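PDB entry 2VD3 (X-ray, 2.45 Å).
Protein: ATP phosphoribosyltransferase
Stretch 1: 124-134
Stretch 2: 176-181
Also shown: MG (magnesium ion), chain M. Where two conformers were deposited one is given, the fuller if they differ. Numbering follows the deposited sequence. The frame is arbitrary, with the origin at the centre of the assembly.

Stretch 1 124-134: GITENYLREHG
Stretch 2, residues 176-181: IDTILE

Ile179 is the apolar centre of this contact. It lies on a strand, residues 176-181, that packs against a helix, residues 124-132. The strand extends beyond the stretch at both ends, and the helix begins earlier in the chain. Their axes approach to 9.2 Å, and their N-to-C directions differ by 125°, so the two run obliquely, closer to antiparallel than to parallel. The register is marked by Tyr129 and Ile179, whose CA atoms are 6.7 Å apart. The two stretches together bury 321 Å².

The CA-to-CB bond of Ile179 points sideways, yet its side chain makes the main apolar contacts. Its rotamer is m,t, with chi1 -49° and chi2 169°. Its backbone departs from extended values, with phi/psi of -86/-40. Ile179 CG2 sits 3.6 Å from Ile125 CG2 and 3.5 Å from Tyr129 CB. One methyl group thus touches residues one helical turn apart. Ile179 CG1 lies over one face of the Tyr129 ring, 4.2 Å from the ring centroid and 13° off the normal. This is a CH-pi contact.

Ile125 points toward the strand with rotamer m,t (chi1 -69°, chi2 161°). Ile125 CD1 reaches Leu180 CD2 at 4.2 Å, which widens the apolar patch. Leu180 also points toward the helix. Its chi1 is t, at -180°, and its chi2 is between wells at 106°. Its backbone is extended, at -158/137.

Tyr129 links the apolar centre to the polar edge. It points toward the strand, with chi1 162° (t) and chi2 90°. Its hydroxyl extends past Ile179 to Asp177. Tyr129 OH donates a hydrogen bond to Asp177 OD2 at 2.8 Å, and this carboxylate oxygen lies at the ring edge, near the ring plane. The same tyrosine therefore uses its face for packing and its hydroxyl for a polar bond.

Asp177 points toward the helix from an extended backbone, -173/158. Its chi1 is -153° (t) and its chi2 is -9°. Its two carboxylate oxygens have different partners. While OD2 accepts from the tyrosine, Asp177 OD1 binds the magnesium ion MG at 2.4 Å. Thr178 N also gives a weak hydrogen bond to Asp177 OD1, at 2.7 Å with an angle of 127°. Thr178 itself points away from the helix, with chi1 m at -60°.

His133 lies at the outer margin. It has phi/psi of -90/1, chi1 -71° (m) and chi2 82°. His133 NE2 is 4.4 Å from Asp177 OD2, too far for a hydrogen bond. The ring is held from its other nitrogen: His133 ND1 donates to Tyr129 O at 2.8 Å and 154°. Tyr129 O also accepts from His133 N at 3.0 Å.

From Ile125 to Glu132, phi stays between -56° and -71° and psi between -33° and -47°. Gly134 then leaves helical values at 68/13, in a Schellman motif. Positive phi favours glycine here. A weak bond joins Gly134 N to Arg131 O at 3.3 Å.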

# COMPACT_ATOMS: atom_id res chain seq x y z
N GLY A 124 8.26 31.12 -1.43
CA GLY A 124 8.28 32.23 -0.47
C GLY A 124 9.67 32.50 0.08
O GLY A 124 10.20 33.60 -0.04
N ILE A 125 10.25 31.47 0.69
CA ILE A 125 11.62 31.54 1.21
C ILE A 125 12.59 31.88 0.08
O ILE A 125 13.50 32.68 0.28
CB ILE A 125 12.02 30.20 1.90
CG1 ILE A 125 11.23 30.01 3.19
CG2 ILE A 125 13.54 30.13 2.15
CD1 ILE A 125 11.19 28.56 3.72
N THR A 126 12.38 31.30 -1.10
CA THR A 126 13.30 31.50 -2.21
C THR A 126 13.21 32.92 -2.80
O THR A 126 14.25 33.54 -3.03
CB THR A 126 13.19 30.39 -3.31
OG1 THR A 126 13.31 29.09 -2.71
CG2 THR A 126 14.29 30.54 -4.36
N GLU A 127 11.99 33.43 -3.02
CA GLU A 127 11.83 34.82 -3.46
C GLU A 127 12.52 35.73 -2.46
O GLU A 127 13.29 36.61 -2.84
CB GLU A 127 10.36 35.24 -3.60
CG GLU A 127 9.57 34.54 -4.73
CD GLU A 127 9.89 35.05 -6.14
OE1 GLU A 127 10.79 35.91 -6.32
OE2 GLU A 127 9.21 34.59 -7.09
N ASN A 128 12.25 35.49 -1.18
CA ASN A 128 12.79 36.29 -0.09
C ASN A 128 14.32 36.28 0.00
O ASN A 128 14.93 37.31 0.26
CB ASN A 128 12.20 35.83 1.24
CG ASN A 128 12.25 36.90 2.30
OD1 ASN A 128 11.53 37.89 2.23
ND2 ASN A 128 13.11 36.70 3.29
N TYR A 129 14.92 35.10 -0.20
CA TYR A 129 16.38 34.94 -0.25
C TYR A 129 16.97 35.74 -1.42
O TYR A 129 17.99 36.41 -1.26
CB TYR A 129 16.74 33.46 -0.40
CG TYR A 129 18.15 33.16 -0.88
CD1 TYR A 129 19.20 33.00 0.02
CD2 TYR A 129 18.42 33.02 -2.25
CE1 TYR A 129 20.50 32.72 -0.43
CE2 TYR A 129 19.70 32.75 -2.70
CZ TYR A 129 20.74 32.60 -1.79
OH TYR A 129 22.01 32.31 -2.24
N LEU A 130 16.31 35.65 -2.57
CA LEU A 130 16.71 36.38 -3.76
C LEU A 130 16.58 37.87 -3.55
O LEU A 130 17.44 38.64 -3.98
CB LEU A 130 15.89 35.95 -4.98
CG LEU A 130 16.15 34.57 -5.58
CD1 LEU A 130 15.33 34.42 -6.85
CD2 LEU A 130 17.64 34.30 -5.85
N ARG A 131 15.49 38.28 -2.88
CA ARG A 131 15.20 39.69 -2.64
C ARG A 131 16.20 40.27 -1.67
O ARG A 131 16.65 41.40 -1.85
CB ARG A 131 13.77 39.88 -2.12
CG ARG A 131 13.12 41.18 -2.56
N GLU A 132 16.57 39.50 -0.65
CA GLU A 132 17.54 39.96 0.34
C GLU A 132 18.96 40.05 -0.22
O GLU A 132 19.73 40.93 0.18
CB GLU A 132 17.49 39.13 1.63
CG GLU A 132 16.23 39.38 2.47
CD GLU A 132 16.53 39.61 3.94
OE1 GLU A 132 17.26 40.58 4.26
OE2 GLU A 132 16.02 38.84 4.78
N HIS A 133 19.29 39.14 -1.14
CA HIS A 133 20.60 39.15 -1.80
C HIS A 133 20.61 39.99 -3.08
O HIS A 133 21.64 40.06 -3.77
CB HIS A 133 21.05 37.73 -2.11
CG HIS A 133 21.44 36.94 -0.90
ND1 HIS A 133 20.52 36.30 -0.09
CD2 HIS A 133 22.66 36.68 -0.36
CE1 HIS A 133 21.15 35.69 0.89
NE2 HIS A 133 22.45 35.89 0.75
N GLY A 134 19.47 40.60 -3.40
CA GLY A 134 19.34 41.50 -4.55
C GLY A 134 19.45 40.85 -5.92
O GLY A 134 19.58 41.54 -6.93
N ILE A 176 25.58 25.55 -3.70
CA ILE A 176 26.25 26.84 -3.90
C ILE A 176 25.86 27.88 -2.84
O ILE A 176 26.43 28.97 -2.79
CB ILE A 176 26.17 27.37 -5.38
CG1 ILE A 176 24.73 27.57 -5.84
CG2 ILE A 176 26.91 26.43 -6.32
CD1 ILE A 176 24.31 29.01 -5.90
N ASP A 177 24.89 27.52 -2.00
CA ASP A 177 24.54 28.30 -0.80
C ASP A 177 23.52 27.57 0.08
O ASP A 177 22.80 26.68 -0.39
CB ASP A 177 24.01 29.68 -1.17
CG ASP A 177 24.25 30.71 -0.07
OD1 ASP A 177 24.68 30.32 1.04
OD2 ASP A 177 24.01 31.91 -0.32
N THR A 178 23.49 27.95 1.35
CA THR A 178 22.45 27.51 2.27
C THR A 178 21.47 28.66 2.46
O THR A 178 21.85 29.75 2.85
CB THR A 178 23.02 27.03 3.63
OG1 THR A 178 23.92 25.93 3.41
CG2 THR A 178 21.90 26.56 4.55
N ILE A 179 20.20 28.40 2.16
CA ILE A 179 19.15 29.43 2.26
C ILE A 179 18.57 29.51 3.66
O ILE A 179 18.33 30.59 4.17
CB ILE A 179 18.02 29.18 1.23
CG1 ILE A 179 18.61 28.94 -0.16
CG2 ILE A 179 17.04 30.33 1.22
CD1 ILE A 179 17.62 28.42 -1.18
N LEU A 180 18.37 28.36 4.30
CA LEU A 180 17.67 28.30 5.58
C LEU A 180 18.04 27.03 6.33
O LEU A 180 18.12 25.95 5.73
CB LEU A 180 16.14 28.34 5.37
CG LEU A 180 15.21 28.30 6.59
CD1 LEU A 180 14.58 29.66 6.87
CD2 LEU A 180 14.15 27.25 6.37
N GLU A 181 18.28 27.17 7.63
CA GLU A 181 18.43 26.02 8.51
C GLU A 181 17.08 25.74 9.14
O GLU A 181 16.43 26.65 9.68
CB GLU A 181 19.48 26.28 9.59
CG GLU A 181 20.83 26.76 9.08
CD GLU A 181 21.57 25.73 8.25
OE1 GLU A 181 21.08 24.58 8.13
OE2 GLU A 181 22.64 26.07 7.71
MG MG M . 24.73 32.27 2.49